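Long-range contacts in putative oxalate decarboxylase (Thermotoga maritima, PDB 1O4T), which binds oxalate alongside a manganese ion, forms a homodimer, and is a putative oxalate decarboxylase: residues T27-S32 / V41-L46; F59-L64 / E125-I130. All blocks are in the same frame, centred on the assembly; numbering follows the deposited sequence.

Contact 1: T27-S32 / V41-L46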
loop_
_atom_site.group_PDB
_atom_site.type_symbol
_atom_site.label_atom_id
_atom_site.label_comp_id
_atom_site.label_asym_id
_atom_site.label_seq_id
_atom_site.Cartn_x
_atom_site.Cartn_y
_atom_site.Cartn_z
ATOM N N THR A 27 13.170 6.659 9.906
ATOM C CA THR A 27 14.220 5.742 10.337
ATOM C C THR A 27 13.609 4.367 10.621
ATOM O O THR A 27 12.730 4.214 11.460
ATOM C CB THR A 27 14.959 6.279 11.564
ATOM O OG1 THR A 27 15.457 7.595 11.288
ATOM C CG2 THR A 27 16.222 5.462 11.837
ATOM N N PRO A 28 14.059 3.363 9.901
ATOM C CA PRO A 28 13.507 2.023 10.077
ATOM C C PRO A 28 13.959 1.423 11.405
ATOM O O PRO A 28 14.999 1.831 11.925
ATOM C CB PRO A 28 14.107 1.268 8.892
ATOM C CG PRO A 28 14.568 2.368 7.961
ATOM C CD PRO A 28 15.110 3.382 8.865
ATOM N N GLU A 29 13.176 0.507 11.972
ATOM C CA GLU A 29 13.688 -0.305 13.066
ATOM C C GLU A 29 14.219 -1.615 12.538
ATOM O O GLU A 29 13.550 -2.298 11.767
ATOM C CB GLU A 29 12.682 -0.514 14.208
ATOM C CG GLU A 29 11.493 -1.406 13.955
ATOM C CD GLU A 29 10.624 -1.580 15.194
ATOM O OE1 GLU A 29 11.218 -1.845 16.270
ATOM O OE2 GLU A 29 9.364 -1.481 15.071
ATOM N N ARG A 30 15.431 -1.957 12.954
ATOM C CA ARG A 30 16.056 -3.201 12.525
ATOM C C ARG A 30 15.622 -4.276 13.510
ATOM O O ARG A 30 15.788 -4.111 14.718
ATOM C CB ARG A 30 17.574 -3.033 12.458
ATOM C CG ARG A 30 18.362 -4.289 12.176
ATOM C CD ARG A 30 19.816 -4.200 12.676
ATOM N NE ARG A 30 20.054 -4.601 14.084
ATOM C CZ ARG A 30 21.243 -4.497 14.708
ATOM N NH1 ARG A 30 22.297 -3.988 14.072
ATOM N NH2 ARG A 30 21.383 -4.885 15.974
ATOM N N ILE A 31 15.042 -5.364 12.991
ATOM C CA ILE A 31 14.523 -6.459 13.816
ATOM C C ILE A 31 15.221 -7.747 13.395
ATOM O O ILE A 31 15.266 -8.061 12.222
ATOM C CB ILE A 31 13.003 -6.621 13.637
ATOM C CG1 ILE A 31 12.274 -5.314 13.975
ATOM C CG2 ILE A 31 12.501 -7.777 14.498
ATOM C CD1 ILE A 31 10.884 -5.215 13.384
ATOM N N SER A 32 15.779 -8.476 14.360
ATOM C CA SER A 32 16.437 -9.750 14.086
ATOM C C SER A 32 15.474 -10.902 14.396
ATOM O O SER A 32 14.727 -10.863 15.390
ATOM C CB SER A 32 17.734 -9.860 14.873
ATOM O OG SER A 32 17.502 -9.717 16.251
ATOM N N VAL A 41 15.805 -7.805 9.478
ATOM C CA VAL A 41 14.788 -7.174 8.676
ATOM C C VAL A 41 14.643 -5.695 9.133
ATOM O O VAL A 41 15.115 -5.336 10.214
ATOM C CB VAL A 41 13.546 -8.057 8.880
ATOM C CG1 VAL A 41 12.312 -7.294 9.238
ATOM C CG2 VAL A 41 13.410 -9.021 7.716
ATOM N N GLU A 42 14.112 -4.818 8.288
ATOM C CA GLU A 42 13.874 -3.402 8.656
ATOM C C GLU A 42 12.429 -3.070 8.485
ATOM O O GLU A 42 11.827 -3.420 7.474
ATOM C CB GLU A 42 14.666 -2.425 7.807
ATOM C CG GLU A 42 16.157 -2.458 8.061
ATOM C CD GLU A 42 16.808 -1.141 7.723
ATOM O OE1 GLU A 42 16.531 -0.578 6.627
ATOM O OE2 GLU A 42 17.584 -0.646 8.568
ATOM N N MET A 43 11.872 -2.409 9.491
ATOM C CA MET A 43 10.481 -1.988 9.472
ATOM C C MET A 43 10.381 -0.481 9.690
ATOM O O MET A 43 10.817 0.024 10.709
ATOM C CB MET A 43 9.693 -2.718 10.545
ATOM C CG MET A 43 8.197 -2.383 10.508
ATOM S SD MET A 43 7.312 -2.992 11.951
ATOM C CE MET A 43 7.236 -4.599 11.516
ATOM N N ALA A 44 9.820 0.214 8.693
ATOM C CA ALA A 44 9.535 1.652 8.766
ATOM C C ALA A 44 8.044 1.852 8.979
ATOM O O ALA A 44 7.244 1.570 8.078
ATOM C CB ALA A 44 10.000 2.340 7.477
ATOM N N HIS A 45 7.657 2.354 10.151
ATOM C CA HIS A 45 6.252 2.618 10.440
ATOM C C HIS A 45 5.871 3.950 9.790
ATOM O O HIS A 45 6.494 4.974 10.036
ATOM C CB HIS A 45 5.968 2.676 11.924
ATOM C CG HIS A 45 6.495 1.514 12.699
ATOM N ND1 HIS A 45 5.672 0.531 13.210
ATOM C CD2 HIS A 45 7.764 1.181 13.057
ATOM C CE1 HIS A 45 6.414 -0.358 13.852
ATOM N NE2 HIS A 45 7.686 0.009 13.765
ATOM N N LEU A 46 4.853 3.928 8.949
ATOM C CA LEU A 46 4.519 5.090 8.126
ATOM C C LEU A 46 3.349 5.898 8.701
ATOM O O LEU A 46 3.363 7.132 8.647
ATOM C CB LEU A 46 4.239 4.634 6.701
ATOM C CG LEU A 46 5.389 3.851 6.121
ATOM C CD1 LEU A 46 5.032 3.499 4.695
ATOM C CD2 LEU A 46 6.702 4.584 6.197
HETATM O O HOH W 1 10.253 3.390 12.082
#

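Contact 2: F59-L64 / E125-I130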
loop_
_atom_site.group_PDB
_atom_site.type_symbol
_atom_site.label_atom_id
_atom_site.label_comp_id
_atom_site.label_asym_id
_atom_site.label_seq_id
_atom_site.Cartn_x
_atom_site.Cartn_y
_atom_site.Cartn_z
ATOM N N PHE A 59 0.841 0.071 9.343
ATOM C CA PHE A 59 1.002 0.528 7.975
ATOM C C PHE A 59 2.500 0.811 7.822
ATOM O O PHE A 59 2.976 1.866 8.222
ATOM C CB PHE A 59 0.125 1.749 7.664
ATOM C CG PHE A 59 0.060 2.088 6.204
ATOM C CD1 PHE A 59 1.105 2.757 5.591
ATOM C CD2 PHE A 59 -0.996 1.669 5.420
ATOM C CE1 PHE A 59 1.098 3.055 4.227
ATOM C CE2 PHE A 59 -1.007 1.931 4.040
ATOM C CZ PHE A 59 0.065 2.625 3.439
ATOM N N ALA A 60 3.248 -0.164 7.287
ATOM C CA ALA A 60 4.689 -0.145 7.351
ATOM C C ALA A 60 5.306 -0.593 6.069
ATOM O O ALA A 60 4.704 -1.352 5.314
ATOM C CB ALA A 60 5.169 -1.050 8.441
ATOM N N ARG A 61 6.520 -0.115 5.836
ATOM C CA ARG A 61 7.339 -0.565 4.719
ATOM C C ARG A 61 8.427 -1.493 5.271
ATOM O O ARG A 61 9.179 -1.101 6.211
ATOM C CB ARG A 61 7.980 0.624 4.019
ATOM C CG ARG A 61 8.609 0.282 2.706
ATOM C CD ARG A 61 9.362 1.422 2.027
ATOM N NE ARG A 61 10.003 0.916 0.800
ATOM C CZ ARG A 61 10.467 1.677 -0.196
ATOM N NH1 ARG A 61 10.388 3.005 -0.137
ATOM N NH2 ARG A 61 11.013 1.105 -1.266
ATOM N N MET A 62 8.503 -2.713 4.737
ATOM C CA MET A 62 9.449 -3.710 5.234
ATOM C C MET A 62 10.524 -3.858 4.183
ATOM O O MET A 62 10.201 -3.765 3.020
ATOM C CB MET A 62 8.770 -5.050 5.347
ATOM C CG MET A 62 7.529 -5.063 6.234
ATOM S SD MET A 62 7.982 -4.774 7.858
ATOM C CE MET A 62 9.232 -6.089 8.070
ATOM N N LYS A 63 11.766 -4.072 4.621
ATOM C CA LYS A 63 12.886 -4.392 3.769
ATOM C C LYS A 63 13.523 -5.662 4.289
ATOM O O LYS A 63 13.973 -5.710 5.443
ATOM C CB LYS A 63 13.894 -3.274 3.831
ATOM C CG LYS A 63 15.080 -3.459 2.900
ATOM C CD LYS A 63 15.893 -2.160 2.819
ATOM C CE LYS A 63 17.127 -2.229 3.640
ATOM N NZ LYS A 63 17.923 -0.922 3.535
ATOM N N LEU A 64 13.531 -6.692 3.444
ATOM C CA LEU A 64 14.181 -7.980 3.708
ATOM C C LEU A 64 15.455 -8.114 2.853
ATOM O O LEU A 64 15.387 -8.308 1.625
ATOM C CB LEU A 64 13.230 -9.135 3.380
ATOM C CG LEU A 64 12.339 -9.580 4.540
ATOM C CD1 LEU A 64 11.515 -8.406 5.139
ATOM C CD2 LEU A 64 11.422 -10.747 4.117
ATOM N N GLU A 125 11.348 -5.516 -0.857
ATOM C CA GLU A 125 10.608 -4.573 -0.041
ATOM C C GLU A 125 9.125 -4.677 -0.306
ATOM O O GLU A 125 8.693 -4.963 -1.416
ATOM C CB GLU A 125 11.080 -3.170 -0.318
ATOM C CG GLU A 125 12.589 -3.020 -0.293
ATOM C CD GLU A 125 13.056 -1.603 0.011
ATOM O OE1 GLU A 125 12.245 -0.825 0.525
ATOM O OE2 GLU A 125 14.256 -1.290 -0.219
ATOM N N PHE A 126 8.332 -4.430 0.725
ATOM C CA PHE A 126 6.909 -4.446 0.575
ATOM C C PHE A 126 6.227 -3.607 1.641
ATOM O O PHE A 126 6.778 -3.339 2.729
ATOM C CB PHE A 126 6.372 -5.878 0.615
ATOM C CG PHE A 126 6.757 -6.665 1.850
ATOM C CD1 PHE A 126 5.893 -6.774 2.915
ATOM C CD2 PHE A 126 7.974 -7.341 1.901
ATOM C CE1 PHE A 126 6.268 -7.503 4.055
ATOM C CE2 PHE A 126 8.346 -8.092 3.000
ATOM C CZ PHE A 126 7.480 -8.189 4.075
ATOM N N LEU A 127 5.013 -3.225 1.314
ATOM C CA LEU A 127 4.117 -2.580 2.239
ATOM C C LEU A 127 3.302 -3.584 3.008
ATOM O O LEU A 127 2.802 -4.522 2.425
ATOM C CB LEU A 127 3.178 -1.715 1.408
ATOM C CG LEU A 127 3.022 -0.286 1.797
ATOM C CD1 LEU A 127 4.370 0.434 1.803
ATOM C CD2 LEU A 127 1.988 0.321 0.792
ATOM N N ALA A 128 3.126 -3.375 4.306
ATOM C CA ALA A 128 2.314 -4.259 5.164
ATOM C C ALA A 128 1.264 -3.442 5.882
ATOM O O ALA A 128 1.594 -2.450 6.533
ATOM C CB ALA A 128 3.184 -4.978 6.140
ATOM N N VAL A 129 0.008 -3.870 5.798
ATOM C CA VAL A 129 -1.088 -3.166 6.410
ATOM C C VAL A 129 -1.952 -4.179 7.190
ATOM O O VAL A 129 -2.429 -5.135 6.628
ATOM C CB VAL A 129 -1.996 -2.490 5.357
ATOM C CG1 VAL A 129 -2.910 -1.487 6.032
ATOM C CG2 VAL A 129 -1.157 -1.792 4.330
ATOM N N ILE A 130 -2.158 -3.961 8.477
ATOM C CA ILE A 130 -2.975 -4.878 9.259
ATOM C C ILE A 130 -4.266 -4.151 9.589
ATOM O O ILE A 130 -4.208 -3.089 10.166
ATOM C CB ILE A 130 -2.234 -5.328 10.527
ATOM C CG1 ILE A 130 -0.948 -6.061 10.143
ATOM C CG2 ILE A 130 -3.127 -6.254 11.366
ATOM C CD1 ILE A 130 -0.014 -6.392 11.353
#

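Contact 1: T27-S32 / V41-L46
E29 and I31 pair with M43 and V41 in an antiparallel β hairpin that forms the outer margin of the larger sheet of this cupin fold. Four backbone hydrogen bonds stitch it, two in each hydrogen-bonded pair; E29 N reaches M43 O at 2.7 Å and I31 N reaches V41 O at 2.8 Å. β-Branched I31 and V41 suit the extended backbone here. P28, just ahead of strand 29-32, lies opposite A44 where the ladder asks for no N-H, and its CA-H leans on M43 O.

One face of the hairpin carries E29, I31, V41 and M43. I31 CD1 packs on M43 CB at 4.0 Å, and the bend of the methionine chain leaves CE beside the same methyl. The M34 side chain, part of the oxalate pocket, touches both V41 and M43, so long, pliable M43 links the margin of the sheet to that pocket.

On the face of R30 and E42, the E42 side chain lies against P28, with P28 CG 3.8 Å from E42 OE1. The glutamate suits a partly exposed place: its CB and carboxylate lie against the proline, while OE1 has a long, weak ion pair with K63. An alanine in place of E42, keeping CB, would probably cost P28 the carboxylate's cover and K63 that distant counter-charge.

A His-carboxylate hydrogen bond joins E29 and H45. E29 CG stands between the backbone N and the carbonyl carbon (chi1 71°), and the chain then runs out extended. E29 OE2 meets the imidazole at its edge, close to the ring plane; the carboxylate is turned 48° from the ring and met on its anti side. H45 NE2 donates to E29 OE2 at 2.6 Å, with an N-H...O angle of 162°.

Contact 2: F59-L64 / E125-I130
A60 with A128 and M62 with F126 form the hydrogen-bonded pairs of two antiparallel strands whose axes approach to 4.7 Å, and each pair is closed by two backbone bonds, M62 N to F126 O at 2.7 Å being almost straight.

On one face F126 sets its ring beneath M62: M62 CB stands 3.8 Å from the ring centroid, 17° off the normal, a CH-π contact, while M62 CG comes to 3.5 Å from F126 CE1. The slim, unbranched methionine chain suits this place because both carbons can settle on the ring. L64 CD1 adds a methyl 3.8 Å from F126 CE2, and the ring also meets that of Y82, the oxalate-binding tyrosine. This face lines the interior of the cupin double-stranded β-helix, where the small A128 suits its place against the metal ligand E80, and nearby I130 touches the oxalate.

The opposite face is turned to the second subunit. Flat F59 lies beside branched V129, CD2 to CG2 at 3.6 Å, and F59 CZ also touches L127 CD2; I81 of the second subunit packs on F59, and its Y83 on L127 and R61. Toward the other, partly exposed end R61, extended from CG to NE, is long enough to span to the carboxylate of E125 in a salt bridge, R61 NE to E125 OE1 at 2.9 Å, and R61 NH2 is equally near that oxygen, with the guanidinium and carboxylate planes 50° apart.

Overall arrangement
Contacts 1 and 2 are successive parts of one antiparallel sheet, their centres about 9 Å apart. Strand 40-45 of contact 1 neighbours strand 56-64 of contact 2: A44 N lies 2.9 Å from R61 O and L46 N 2.9 Å from F59 O, both probable hydrogen bonds, while the V41 side chain packs on L64. The hairpin of contact 1 therefore extends outward the wall that contact 2 builds nearer the middle of the chain. Both lie near the oxalate site: the side chains of M43 and A128 are each about 5 Å from the oxalate, and about 8 and 7 Å respectively from the manganese ion.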